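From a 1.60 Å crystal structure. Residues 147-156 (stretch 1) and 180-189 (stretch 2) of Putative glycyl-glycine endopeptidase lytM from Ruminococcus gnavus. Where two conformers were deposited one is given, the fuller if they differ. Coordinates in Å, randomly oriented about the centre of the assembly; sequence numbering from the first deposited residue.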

# COMPACT_ATOMS: atom_id res chain seq x y z
N ASP A 147 19.97 -15.24 6.12
CA ASP A 147 20.33 -16.58 6.51
C ASP A 147 19.46 -16.91 7.71
O ASP A 147 18.87 -16.02 8.35
CB ASP A 147 21.79 -16.62 6.96
CG ASP A 147 22.79 -16.49 5.83
OD1 ASP A 147 22.45 -16.46 4.64
OD2 ASP A 147 24.00 -16.45 6.18
N GLY A 148 19.41 -18.18 8.06
CA GLY A 148 18.77 -18.56 9.31
C GLY A 148 18.36 -20.00 9.37
O GLY A 148 18.97 -20.85 8.69
N VAL A 149 17.40 -20.29 10.24
CA VAL A 149 16.91 -21.66 10.46
C VAL A 149 15.40 -21.59 10.36
O VAL A 149 14.80 -20.62 10.83
CB VAL A 149 17.33 -22.21 11.85
CG1 VAL A 149 16.73 -23.56 12.08
CG2 VAL A 149 18.90 -22.20 11.97
N VAL A 150 14.79 -22.58 9.73
CA VAL A 150 13.33 -22.69 9.67
C VAL A 150 12.83 -23.05 11.06
O VAL A 150 13.12 -24.13 11.58
CB VAL A 150 12.84 -23.76 8.66
CG1 VAL A 150 11.29 -23.80 8.66
CG2 VAL A 150 13.40 -23.48 7.26
N THR A 151 12.12 -22.12 11.68
CA THR A 151 11.60 -22.20 13.05
C THR A 151 10.16 -22.66 13.13
O THR A 151 9.78 -23.35 14.09
CB THR A 151 11.70 -20.81 13.72
OG1 THR A 151 13.06 -20.39 13.69
CG2 THR A 151 11.16 -20.81 15.16
N GLU A 152 9.33 -22.20 12.17
CA GLU A 152 7.95 -22.65 12.08
C GLU A 152 7.59 -22.87 10.63
O GLU A 152 8.10 -22.17 9.73
CB GLU A 152 7.00 -21.63 12.73
CG GLU A 152 7.08 -21.62 14.26
CD GLU A 152 6.14 -20.63 14.92
OE1 GLU A 152 6.05 -19.48 14.46
OE2 GLU A 152 5.49 -21.01 15.93
N LYS A 153 6.72 -23.84 10.39
CA LYS A 153 6.23 -24.12 9.05
C LYS A 153 4.88 -24.79 9.15
O LYS A 153 4.76 -25.87 9.74
CB LYS A 153 7.18 -25.01 8.28
CG LYS A 153 6.75 -25.26 6.82
CD LYS A 153 7.47 -26.48 6.27
CE LYS A 153 7.05 -26.79 4.80
NZ LYS A 153 7.35 -28.21 4.49
N GLY A 154 3.87 -24.15 8.60
CA GLY A 154 2.53 -24.74 8.55
C GLY A 154 1.44 -23.72 8.50
O GLY A 154 1.69 -22.53 8.41
N TRP A 155 0.21 -24.21 8.61
CA TRP A 155 -0.94 -23.37 8.50
C TRP A 155 -1.22 -22.59 9.78
O TRP A 155 -1.17 -23.15 10.88
CB TRP A 155 -2.17 -24.25 8.26
CG TRP A 155 -3.44 -23.49 8.05
CD1 TRP A 155 -4.43 -23.29 8.96
CD2 TRP A 155 -3.88 -22.90 6.84
NE1 TRP A 155 -5.46 -22.58 8.39
CE2 TRP A 155 -5.13 -22.32 7.08
CE3 TRP A 155 -3.31 -22.78 5.56
CZ2 TRP A 155 -5.82 -21.61 6.10
CZ3 TRP A 155 -4.03 -22.13 4.58
CH2 TRP A 155 -5.25 -21.55 4.85
N LEU A 156 -1.60 -21.34 9.61
CA LEU A 156 -2.31 -20.56 10.65
C LEU A 156 -3.58 -19.99 10.04
O LEU A 156 -3.57 -19.59 8.88
CB LEU A 156 -1.47 -19.41 11.20
CG LEU A 156 -0.26 -19.70 12.05
CD1 LEU A 156 0.43 -18.35 12.46
CD2 LEU A 156 -0.59 -20.51 13.29
N SER A 180 2.34 -22.23 -1.75
CA SER A 180 3.05 -23.46 -1.54
C SER A 180 4.41 -23.19 -0.94
O SER A 180 4.88 -22.02 -0.94
CB SER A 180 3.23 -24.18 -2.88
OG SER A 180 4.17 -23.52 -3.69
N TYR A 181 5.05 -24.26 -0.45
CA TYR A 181 6.38 -24.19 0.14
C TYR A 181 7.48 -24.79 -0.73
O TYR A 181 7.23 -25.72 -1.54
CB TYR A 181 6.39 -24.97 1.42
CG TYR A 181 5.49 -24.47 2.53
CD1 TYR A 181 5.69 -23.26 3.13
CD2 TYR A 181 4.50 -25.26 3.03
CE1 TYR A 181 4.92 -22.86 4.17
CE2 TYR A 181 3.71 -24.87 4.09
CZ TYR A 181 3.91 -23.65 4.66
OH TYR A 181 3.10 -23.28 5.75
N ALA A 182 8.70 -24.30 -0.51
CA ALA A 182 9.91 -24.95 -0.98
C ALA A 182 10.09 -26.23 -0.17
O ALA A 182 9.39 -26.43 0.84
CB ALA A 182 11.08 -24.01 -0.83
N GLU A 183 11.04 -27.10 -0.56
CA GLU A 183 11.31 -28.36 0.16
C GLU A 183 12.12 -28.07 1.40
O GLU A 183 13.35 -28.15 1.38
CB GLU A 183 12.06 -29.36 -0.72
CG GLU A 183 11.19 -29.89 -1.77
CD GLU A 183 11.82 -31.02 -2.56
OE1 GLU A 183 12.92 -31.50 -2.21
OE2 GLU A 183 11.18 -31.43 -3.53
N LEU A 184 11.43 -27.69 2.47
CA LEU A 184 12.05 -27.26 3.72
C LEU A 184 11.25 -27.81 4.89
O LEU A 184 10.01 -27.93 4.83
CB LEU A 184 12.10 -25.73 3.83
CG LEU A 184 12.95 -24.99 2.82
CD1 LEU A 184 12.61 -23.48 2.87
CD2 LEU A 184 14.43 -25.20 3.06
N GLU A 185 11.96 -28.14 5.96
CA GLU A 185 11.34 -28.59 7.18
C GLU A 185 11.91 -27.80 8.33
O GLU A 185 13.02 -27.26 8.22
CB GLU A 185 11.66 -30.05 7.46
CG GLU A 185 11.24 -30.98 6.34
CD GLU A 185 11.10 -32.42 6.81
OE1 GLU A 185 10.23 -32.67 7.67
OE2 GLU A 185 11.87 -33.27 6.33
N LYS A 186 11.14 -27.72 9.41
CA LYS A 186 11.62 -27.13 10.63
C LYS A 186 12.96 -27.66 10.99
O LYS A 186 13.17 -28.89 10.93
CB LYS A 186 10.66 -27.38 11.80
CG LYS A 186 9.48 -26.45 11.76
CD LYS A 186 8.34 -26.91 12.67
CE LYS A 186 8.67 -26.79 14.14
NZ LYS A 186 7.48 -27.18 14.98
N GLY A 187 13.86 -26.76 11.37
CA GLY A 187 15.24 -27.12 11.73
C GLY A 187 16.25 -26.99 10.60
O GLY A 187 17.45 -26.99 10.86
N ASP A 188 15.79 -26.91 9.36
CA ASP A 188 16.68 -26.79 8.21
C ASP A 188 17.32 -25.41 8.17
O ASP A 188 16.66 -24.40 8.41
CB ASP A 188 15.94 -27.01 6.89
CG ASP A 188 15.61 -28.48 6.61
OD1 ASP A 188 16.09 -29.38 7.35
OD2 ASP A 188 14.84 -28.70 5.65
N PRO A 189 18.61 -25.35 7.86
CA PRO A 189 19.28 -24.10 7.65
C PRO A 189 18.91 -23.53 6.28
O PRO A 189 18.72 -24.29 5.33
CB PRO A 189 20.77 -24.51 7.70
CG PRO A 189 20.78 -25.89 7.11
CD PRO A 189 19.51 -26.52 7.64

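A strand can recruit a turn as its neighbour with very few backbone hydrogen bonds, provided that side chains continue the contact where the main chains part. Residues 147-156 and 180-189 of this putative endopeptidase illustrate the principle, burying 604 Å² between them.

The strand opens at Gly148, whose backbone angles (160/-158) would jam a CB against the preceding carbonyl and so call for glycine. Its O lies 3.4 Å from Pro189 CA, a CA-H...O contact. Val149 and Pro189 then form an antiparallel, non-hydrogen-bonded pair, with their side chains on the same face of the sheet; a proline, lacking an amide hydrogen, is well tolerated at such a position. Val149 CA also approaches Asp188 O, at 3.4 Å.

Val150 is the hub. Its N donates to Asp188 O (2.9 Å, 170°), and its O accepts from Gly187 N (2.7 Å, 177°), nearly linear bonds that clamp the strand to a type II turn running from Glu185 to Asp188. The turn is braced internally by Asp188 N to Glu185 O (3.0 Å) and by Glu185 N to Asp188 OD2 (3.0 Å), while Gly187 supplies the positive phi that the turn requires. The compact, buried Val150 side chain points toward stretch 2, with CG2 4.3 Å from Leu184 CB.

Thr151 and Glu152 direct their CA-to-CB bonds away, leaving their backbone to the aliphatic part of Lys186: Thr151 O is 3.6 Å from Lys186 CE, and Glu152 CA is 4.1 Å from Lys186 CG.

Lys153 turns back toward stretch 2. Its extended chain, all t, carries NZ to a hydrogen bond with Leu184 O (2.7 Å) and sets CE over one face of the Tyr181 ring, 3.8 Å from the centroid, in a CH-pi contact. At Gly154 the chain turns a corner, and its N lies 3.1 Å from Tyr181 OH.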